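Local atomic coordinates of glucosidase (Croceicoccus marinus, PDB entry 5Z3K), a protein that probably hydrolyses O-glycosidic bonds as a beta-glucosidase of glycoside hydrolase family 39, from a deep-sea bacterium. Residues W226-D231 / P236-T241; N232-M237 / W265-I270. All blocks are in the same frame, centred on the assembly; numbering follows the deposited sequence.

Contact 1 (W226-D231 / P236-T241); sequences WMWYGD and PMDFRT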
ATOM      1  N   TRP A 226      -0.028  -4.098  -9.798  1.00 12.48           N
ATOM      2  CA  TRP A 226      -1.446  -4.377 -10.008  1.00 13.46           C
ATOM      3  C   TRP A 226      -2.227  -3.822  -8.825  1.00 17.17           C
ATOM      4  O   TRP A 226      -1.647  -3.406  -7.819  1.00 13.82           O
ATOM      5  CB  TRP A 226      -1.699  -5.887 -10.171  1.00 13.73           C
ATOM      6  CG  TRP A 226      -1.104  -6.703  -9.062  1.00 13.70           C
ATOM      7  CD1 TRP A 226       0.207  -7.041  -8.915  1.00 18.40           C
ATOM      8  CD2 TRP A 226      -1.793  -7.275  -7.937  1.00 12.64           C
ATOM      9  NE1 TRP A 226       0.383  -7.782  -7.770  1.00 14.51           N
ATOM     10  CE2 TRP A 226      -0.828  -7.933  -7.147  1.00 14.08           C
ATOM     11  CE3 TRP A 226      -3.124  -7.277  -7.513  1.00 12.13           C
ATOM     12  CZ2 TRP A 226      -1.159  -8.617  -5.967  1.00 12.48           C
ATOM     13  CZ3 TRP A 226      -3.448  -7.947  -6.334  1.00 13.20           C
ATOM     14  CH2 TRP A 226      -2.466  -8.603  -5.578  1.00 14.11           C
HETATM   15  N   MSE A 227      -3.558  -3.835  -8.946  1.00 11.71           N
HETATM   16  CA  MSE A 227      -4.419  -3.260  -7.898  1.00 17.54           C
HETATM   17  C   MSE A 227      -5.566  -4.185  -7.513  1.00 15.83           C
HETATM   18  O   MSE A 227      -5.944  -5.066  -8.285  1.00 17.18           O
HETATM   19  CB  MSE A 227      -4.982  -1.912  -8.345  1.00 19.77           C
HETATM   20  CG  MSE A 227      -6.340  -1.946  -9.069  1.00 19.04           C
HETATM   21 SE   MSE A 227      -6.759  -0.077  -9.545  0.71 28.81          SE
HETATM   22  CE  MSE A 227      -5.018   0.135 -10.300  1.00 22.27           C
ATOM     23  N   TRP A 228      -6.123  -3.973  -6.323  1.00 15.19           N
ATOM     24  CA  TRP A 228      -7.305  -4.716  -5.903  1.00 13.53           C
ATOM     25  C   TRP A 228      -8.055  -3.938  -4.827  1.00 15.29           C
ATOM     26  O   TRP A 228      -7.441  -3.355  -3.934  1.00 14.58           O
ATOM     27  CB  TRP A 228      -6.965  -6.113  -5.376  1.00 16.98           C
ATOM     28  CG  TRP A 228      -8.209  -6.920  -5.346  1.00 17.58           C
ATOM     29  CD1 TRP A 228      -8.964  -7.246  -4.257  1.00 16.98           C
ATOM     30  CD2 TRP A 228      -8.897  -7.437  -6.488  1.00 13.60           C
ATOM     31  NE1 TRP A 228     -10.075  -7.966  -4.655  1.00 16.89           N
ATOM     32  CE2 TRP A 228     -10.058  -8.084  -6.021  1.00 13.80           C
ATOM     33  CE3 TRP A 228      -8.641  -7.416  -7.862  1.00 12.83           C
ATOM     34  CZ2 TRP A 228     -10.959  -8.709  -6.882  1.00 16.92           C
ATOM     35  CZ3 TRP A 228      -9.534  -8.036  -8.712  1.00 20.35           C
ATOM     36  CH2 TRP A 228     -10.674  -8.681  -8.217  1.00 20.14           C
ATOM     37  N   TYR A 229      -9.385  -3.944  -4.918  1.00 13.75           N
ATOM     38  CA  TYR A 229     -10.250  -3.328  -3.925  1.00 15.75           C
ATOM     39  C   TYR A 229     -11.270  -4.345  -3.433  1.00 16.03           C
ATOM     40  O   TYR A 229     -11.666  -5.251  -4.171  1.00 18.53           O
ATOM     41  CB  TYR A 229     -11.006  -2.121  -4.489  1.00 16.64           C
ATOM     42  CG  TYR A 229     -10.145  -1.027  -5.058  1.00 18.87           C
ATOM     43  CD1 TYR A 229      -9.387  -0.206  -4.229  1.00 22.10           C
ATOM     44  CD2 TYR A 229     -10.104  -0.799  -6.429  1.00 22.22           C
ATOM     45  CE1 TYR A 229      -8.603   0.817  -4.753  1.00 17.99           C
ATOM     46  CE2 TYR A 229      -9.326   0.211  -6.961  1.00 28.68           C
ATOM     47  CZ  TYR A 229      -8.579   1.015  -6.122  1.00 26.38           C
ATOM     48  OH  TYR A 229      -7.810   2.020  -6.667  1.00 31.07           O
ATOM     49  N   GLY A 230     -11.727  -4.165  -2.196  1.00 15.30           N
ATOM     50  CA  GLY A 230     -12.696  -5.085  -1.617  1.00 15.06           C
ATOM     51  C   GLY A 230     -14.157  -4.702  -1.792  1.00 16.45           C
ATOM     52  O   GLY A 230     -15.001  -5.163  -1.022  1.00 17.35           O
ATOM     53  N   ASP A 231     -14.479  -3.860  -2.787  1.00 14.89           N
ATOM     54  CA  ASP A 231     -15.829  -3.298  -2.866  1.00 17.19           C
ATOM     55  C   ASP A 231     -16.893  -4.381  -2.934  1.00 17.97           C
ATOM     56  O   ASP A 231     -17.935  -4.275  -2.283  1.00 21.51           O
ATOM     57  CB  ASP A 231     -15.971  -2.388  -4.085  1.00 16.63           C
ATOM     58  CG  ASP A 231     -15.152  -1.142  -3.970  1.00 18.21           C
ATOM     59  OD1 ASP A 231     -13.960  -1.221  -4.303  1.00 20.89           O
ATOM     60  OD2 ASP A 231     -15.691  -0.095  -3.555  1.00 18.76           O
ATOM     61  N   PRO A 236     -11.137  -9.350   3.604  1.00 13.49           N
ATOM     62  CA  PRO A 236      -9.714  -8.967   3.685  1.00 14.60           C
ATOM     63  C   PRO A 236      -8.774 -10.032   3.150  1.00 13.58           C
ATOM     64  O   PRO A 236      -7.585  -9.742   2.951  1.00 14.05           O
ATOM     65  CB  PRO A 236      -9.496  -8.720   5.190  1.00 12.11           C
ATOM     66  CG  PRO A 236     -10.547  -9.567   5.860  1.00 15.34           C
ATOM     67  CD  PRO A 236     -11.747  -9.514   4.935  1.00 12.96           C
HETATM   68  N   MSE A 237      -9.267 -11.246   2.909  1.00 13.58           N
HETATM   69  CA  MSE A 237      -8.464 -12.304   2.316  1.00 13.21           C
HETATM   70  C   MSE A 237      -8.148 -12.045   0.833  1.00 13.81           C
HETATM   71  O   MSE A 237      -7.193 -12.612   0.310  1.00 13.25           O
HETATM   72  CB  MSE A 237      -9.179 -13.658   2.485  1.00 13.08           C
HETATM   73  CG  MSE A 237      -8.335 -14.897   2.132  1.00 14.22           C
HETATM   74 SE   MSE A 237      -6.661 -15.062   3.165  1.00 24.74          SE
HETATM   75  CE  MSE A 237      -7.397 -15.507   4.928  1.00 17.85           C
ATOM     76  N   ASP A 238      -8.918 -11.166   0.176  1.00 14.89           N
ATOM     77  CA  ASP A 238      -8.830 -11.028  -1.283  1.00 14.54           C
ATOM     78  C   ASP A 238      -7.405 -10.790  -1.766  1.00 14.67           C
ATOM     79  O   ASP A 238      -6.994 -11.317  -2.809  1.00 12.88           O
ATOM     80  CB  ASP A 238      -9.701  -9.872  -1.770  1.00 15.62           C
ATOM     81  CG  ASP A 238     -11.138 -10.258  -1.976  1.00 15.22           C
ATOM     82  OD1 ASP A 238     -11.538 -11.371  -1.541  1.00 15.63           O
ATOM     83  OD2 ASP A 238     -11.877  -9.412  -2.535  1.00 16.92           O
ATOM     84  N   PHE A 239      -6.639  -9.976  -1.042  1.00 13.11           N
ATOM     85  CA  PHE A 239      -5.334  -9.584  -1.565  1.00 14.72           C
ATOM     86  C   PHE A 239      -4.392 -10.774  -1.661  1.00 16.06           C
ATOM     87  O   PHE A 239      -3.631 -10.890  -2.631  1.00 16.09           O
ATOM     88  CB  PHE A 239      -4.795  -8.448  -0.710  1.00 11.92           C
ATOM     89  CG  PHE A 239      -5.808  -7.375  -0.541  1.00 11.53           C
ATOM     90  CD1 PHE A 239      -6.119  -6.535  -1.605  1.00 12.72           C
ATOM     91  CD2 PHE A 239      -6.526  -7.269   0.629  1.00 11.61           C
ATOM     92  CE1 PHE A 239      -7.099  -5.577  -1.481  1.00 12.03           C
ATOM     93  CE2 PHE A 239      -7.509  -6.315   0.765  1.00 12.44           C
ATOM     94  CZ  PHE A 239      -7.801  -5.470  -0.281  1.00 14.03           C
ATOM     95  N   ARG A 240      -4.467 -11.696  -0.703  1.00 12.88           N
ATOM     96  CA  ARG A 240      -3.694 -12.934  -0.813  1.00 16.97           C
ATOM     97  C   ARG A 240      -4.180 -13.767  -1.989  1.00 15.08           C
ATOM     98  O   ARG A 240      -3.373 -14.270  -2.784  1.00 16.32           O
ATOM     99  CB  ARG A 240      -3.795 -13.752   0.477  1.00 11.16           C
ATOM    100  CG  ARG A 240      -3.075 -15.088   0.367  1.00 13.43           C
ATOM    101  CD  ARG A 240      -3.446 -16.027   1.504  1.00 16.97           C
ATOM    102  NE  ARG A 240      -3.030 -15.508   2.806  1.00 13.79           N
ATOM    103  CZ  ARG A 240      -3.272 -16.137   3.958  1.00 18.37           C
ATOM    104  NH1 ARG A 240      -3.926 -17.300   3.950  1.00 15.46           N
ATOM    105  NH2 ARG A 240      -2.869 -15.612   5.106  1.00 14.77           N
ATOM    106  N   THR A 241      -5.502 -13.916  -2.112  1.00 13.32           N
ATOM    107  CA  THR A 241      -6.080 -14.706  -3.203  1.00 17.24           C
ATOM    108  C   THR A 241      -5.665 -14.164  -4.568  1.00 15.76           C
ATOM    109  O   THR A 241      -5.262 -14.931  -5.451  1.00 17.43           O
ATOM    110  CB  THR A 241      -7.603 -14.740  -3.085  1.00 17.86           C
ATOM    111  OG1 THR A 241      -7.964 -15.308  -1.824  1.00 19.04           O
ATOM    112  CG2 THR A 241      -8.228 -15.578  -4.212  1.00 20.66           C
TER
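Asp-238 OD2 takes two hydrogen bonds, one from the indole NE1 of Trp-228 across the contact and one with the hydroxyl of Ser-233 in the loop between the segments. The site lies in the beta-alpha-beta unit of a TIM barrel, between strand 223-229 and helix 238-252. The indole bond is nearly straight: NE1 of Trp-228 lies 3.1 Å from OD2 of Asp-238 with 166° at the hydrogen, and the oxygen sits close to the ring plane. On the carboxylate it arrives on the anti side, 31° out of plane. With chi1 at -164°, CG of Trp-228 stands opposite its own backbone N, which sends the pyrrole edge toward Asp-238; there CD1 also packs 3.7 Å from CB of Asp-238. Two bonds on one oxygen of a buried carboxylate probably help it to hold its negative charge. Phe-239 packs beside the indole, its CE1 3.7 Å from Trp-228 CD1, while Trp-265 of the next strand meets its ring edge-to-face. Trp-226 reaches the helix backbone with its six-membered ring, CH2 lying 3.9 Å from Phe-239 O. The carbonyl O of Trp-228 lies at the edge of the Phe-239 ring, near its plane, 3.3 Å from CE1.

Contact 2 (N232-M237 / W265-I270); sequences NSRDPM and WSMTGI
Arg-234 lays its guanidinium over the methyl of Thr-268, whose CG2 sits beneath the centre of one face, 4.1 Å from CZ of Arg-234. The selenomethionine Met-267 crosses the arginine at about a right angle and brings its terminal methyl against the same group, CE 3.6 Å from Arg-234 NE. Met-267 extends through its first two torsions and bends only at chi3 (90°), a turn that brings CE close to NE and NH2 of Arg-234. Nearer the backbone, CD of Arg-234 lies 4.0 Å from CG of Met-267. No hydrogen bond joins the segments; the polar end is held instead by Asp-231, whose carbonyl O accepts from NH1. An alanine in place of Arg-234 would probably open a gap over Met-267 and Thr-268 and leave that carbonyl without its guanidinium donor. The backbone that carries the arginine is pinned by an ST turn, in which Ser-233 OG accepts from Asp-235 N at 2.9 Å. Asp-235 in turn caps the approach to the helix, OD1 accepting from Met-237 N at 3.0 Å, while its OD2 forms a salt bridge with Arg-413. The arrangement joins loops that follow two neighbouring strands, 223-229 and 259-266, at the C-terminal end of a TIM barrel.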
ATOM      1  N   ASN A 232     -16.669  -5.409  -3.740  1.00 18.01           N
ATOM      2  CA  ASN A 232     -17.705  -6.397  -4.004  1.00 16.41           C
ATOM      3  C   ASN A 232     -17.536  -7.671  -3.182  1.00 19.03           C
ATOM      4  O   ASN A 232     -18.253  -8.649  -3.423  1.00 19.85           O
ATOM      5  CB  ASN A 232     -17.743  -6.721  -5.499  1.00 16.93           C
ATOM      6  CG  ASN A 232     -18.985  -7.500  -5.895  1.00 20.42           C
ATOM      7  OD1 ASN A 232     -18.890  -8.579  -6.478  1.00 22.16           O
ATOM      8  ND2 ASN A 232     -20.155  -6.974  -5.540  1.00 24.04           N
ATOM      9  N   SER A 233     -16.619  -7.680  -2.211  1.00 17.78           N
ATOM     10  CA  SER A 233     -16.420  -8.850  -1.354  1.00 16.22           C
ATOM     11  C   SER A 233     -16.394  -8.475   0.125  1.00 18.36           C
ATOM     12  O   SER A 233     -16.807  -9.260   0.991  1.00 16.67           O
ATOM     13  CB  SER A 233     -15.111  -9.569  -1.721  1.00 17.01           C
ATOM     14  OG  SER A 233     -13.990  -8.937  -1.110  1.00 17.57           O
ATOM     15  N   ARG A 234     -15.910  -7.266   0.418  1.00 18.77           N
ATOM     16  CA  ARG A 234     -15.556  -6.846   1.779  1.00 17.21           C
ATOM     17  C   ARG A 234     -14.747  -7.916   2.507  1.00 13.23           C
ATOM     18  O   ARG A 234     -14.864  -8.054   3.725  1.00 14.16           O
ATOM     19  CB  ARG A 234     -16.791  -6.476   2.614  1.00 15.51           C
ATOM     20  CG  ARG A 234     -17.745  -5.487   1.976  1.00 25.35           C
ATOM     21  CD  ARG A 234     -17.052  -4.275   1.428  1.00 22.29           C
ATOM     22  NE  ARG A 234     -17.625  -3.063   1.995  1.00 26.62           N
ATOM     23  CZ  ARG A 234     -18.257  -2.131   1.295  1.00 24.80           C
ATOM     24  NH1 ARG A 234     -18.394  -2.253  -0.016  1.00 28.03           N
ATOM     25  NH2 ARG A 234     -18.734  -1.067   1.910  1.00 28.11           N
ATOM     26  N   ASP A 235     -13.927  -8.678   1.774  1.00 13.22           N
ATOM     27  CA  ASP A 235     -13.209  -9.824   2.334  1.00 12.85           C
ATOM     28  C   ASP A 235     -11.725  -9.486   2.406  1.00 12.62           C
ATOM     29  O   ASP A 235     -11.080  -9.341   1.353  1.00 12.37           O
ATOM     30  CB  ASP A 235     -13.439 -11.077   1.471  1.00 14.45           C
ATOM     31  CG  ASP A 235     -12.866 -12.356   2.091  1.00 14.31           C
ATOM     32  OD1 ASP A 235     -12.125 -12.260   3.093  1.00 15.54           O
ATOM     33  OD2 ASP A 235     -13.179 -13.470   1.574  1.00 15.38           O
ATOM     34  N   PRO A 236     -11.137  -9.350   3.604  1.00 13.49           N
ATOM     35  CA  PRO A 236      -9.714  -8.967   3.685  1.00 14.60           C
ATOM     36  C   PRO A 236      -8.774 -10.032   3.150  1.00 13.58           C
ATOM     37  O   PRO A 236      -7.585  -9.742   2.951  1.00 14.05           O
ATOM     38  CB  PRO A 236      -9.496  -8.720   5.190  1.00 12.11           C
ATOM     39  CG  PRO A 236     -10.547  -9.567   5.860  1.00 15.34           C
ATOM     40  CD  PRO A 236     -11.747  -9.514   4.935  1.00 12.96           C
HETATM   41  N   MSE A 237      -9.267 -11.246   2.909  1.00 13.58           N
HETATM   42  CA  MSE A 237      -8.464 -12.304   2.316  1.00 13.21           C
HETATM   43  C   MSE A 237      -8.148 -12.045   0.833  1.00 13.81           C
HETATM   44  O   MSE A 237      -7.193 -12.612   0.310  1.00 13.25           O
HETATM   45  CB  MSE A 237      -9.179 -13.658   2.485  1.00 13.08           C
HETATM   46  CG  MSE A 237      -8.335 -14.897   2.132  1.00 14.22           C
HETATM   47 SE   MSE A 237      -6.661 -15.062   3.165  1.00 24.74          SE
HETATM   48  CE  MSE A 237      -7.397 -15.507   4.928  1.00 17.85           C
ATOM     49  N   TRP A 265      -4.432  -0.888  -2.687  1.00 12.98           N
ATOM     50  CA  TRP A 265      -5.294  -1.824  -1.982  1.00 12.67           C
ATOM     51  C   TRP A 265      -6.066  -1.054  -0.927  1.00 12.11           C
ATOM     52  O   TRP A 265      -5.520  -0.157  -0.272  1.00  9.50           O
ATOM     53  CB  TRP A 265      -4.507  -2.986  -1.371  1.00 10.90           C
ATOM     54  CG  TRP A 265      -3.734  -2.702  -0.111  1.00 11.03           C
ATOM     55  CD1 TRP A 265      -2.420  -2.364  -0.021  1.00 11.46           C
ATOM     56  CD2 TRP A 265      -4.214  -2.805   1.240  1.00 12.58           C
ATOM     57  NE1 TRP A 265      -2.051  -2.222   1.292  1.00 11.64           N
ATOM     58  CE2 TRP A 265      -3.132  -2.489   2.090  1.00 11.09           C
ATOM     59  CE3 TRP A 265      -5.447  -3.134   1.811  1.00  9.68           C
ATOM     60  CZ2 TRP A 265      -3.248  -2.487   3.480  1.00 11.05           C
ATOM     61  CZ3 TRP A 265      -5.559  -3.124   3.202  1.00 10.28           C
ATOM     62  CH2 TRP A 265      -4.463  -2.805   4.014  1.00  9.48           C
ATOM     63  N   SER A 266      -7.334  -1.421  -0.770  1.00 11.67           N
ATOM     64  CA  SER A 266      -8.268  -0.698   0.072  1.00 15.79           C
ATOM     65  C   SER A 266      -9.509  -1.561   0.213  1.00 17.27           C
ATOM     66  O   SER A 266      -9.778  -2.415  -0.632  1.00 14.12           O
ATOM     67  CB  SER A 266      -8.629   0.663  -0.544  1.00 14.89           C
ATOM     68  OG  SER A 266      -9.434   1.398   0.343  1.00 23.88           O
HETATM   69  N   MSE A 267     -10.273  -1.326   1.273  1.00 13.04           N
HETATM   70  CA  MSE A 267     -11.560  -2.013   1.329  1.00 16.24           C
HETATM   71  C   MSE A 267     -12.444  -1.555   0.183  1.00 16.00           C
HETATM   72  O   MSE A 267     -13.189  -2.352  -0.363  1.00 14.87           O
HETATM   73  CB  MSE A 267     -12.301  -1.798   2.644  1.00 12.49           C
HETATM   74  CG  MSE A 267     -13.573  -2.640   2.682  1.00 14.21           C
HETATM   75 SE   MSE A 267     -14.401  -2.722   4.438  0.77 19.02          SE
HETATM   76  CE  MSE A 267     -15.536  -1.187   4.265  1.00 13.60           C
ATOM     77  N   THR A 268     -12.376  -0.271  -0.178  1.00 13.95           N
ATOM     78  CA  THR A 268     -13.209   0.259  -1.251  1.00 18.18           C
ATOM     79  C   THR A 268     -12.378   1.130  -2.183  1.00 18.17           C
ATOM     80  O   THR A 268     -11.481   1.854  -1.741  1.00 15.57           O
ATOM     81  CB  THR A 268     -14.401   1.078  -0.707  1.00 13.71           C
ATOM     82  OG1 THR A 268     -13.944   2.327  -0.182  1.00 16.31           O
ATOM     83  CG2 THR A 268     -15.150   0.320   0.389  1.00 15.78           C
ATOM     84  N   GLY A 269     -12.677   1.044  -3.473  1.00 15.91           N
ATOM     85  CA  GLY A 269     -12.030   1.896  -4.453  1.00 18.72           C
ATOM     86  C   GLY A 269     -13.018   2.570  -5.381  1.00 24.55           C
ATOM     87  O   GLY A 269     -12.623   3.250  -6.332  1.00 24.70           O
ATOM     88  N   ILE A 270     -14.305   2.371  -5.121  1.00 20.30           N
ATOM     89  CA  ILE A 270     -15.370   2.991  -5.903  1.00 23.92           C
ATOM     90  C   ILE A 270     -15.712   4.325  -5.248  1.00 18.40           C
ATOM     91  O   ILE A 270     -16.040   4.344  -4.054  1.00 19.33           O
ATOM     92  CB  ILE A 270     -16.603   2.085  -5.988  1.00 27.02           C
ATOM     93  CG1 ILE A 270     -16.349   0.954  -6.984  1.00 29.31           C
ATOM     94  CG2 ILE A 270     -17.830   2.895  -6.402  1.00 31.37           C
ATOM     95  CD1 ILE A 270     -17.443  -0.063  -7.012  1.00 30.60           C
TER

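From the N terminus, segment 226-231 carries the last part of strand 223-229 and the turn after it; the chain then passes through the loop 232-237 and turns back as helix 238-252, so contact 1 closes a short loop with only four residues between its segments. Contact 2 starts within that loop and spans the whole helix and most of strand 259-266, closing a much longer one. The two loops cross, sharing Pro-236 and Met-237. Direct bonds also link them: the Asp-231 carboxylate receives the backbone N of both Gly-269 and Ile-270. Together they tie two adjacent barrel strands, the intervening helix and the loops after each strand.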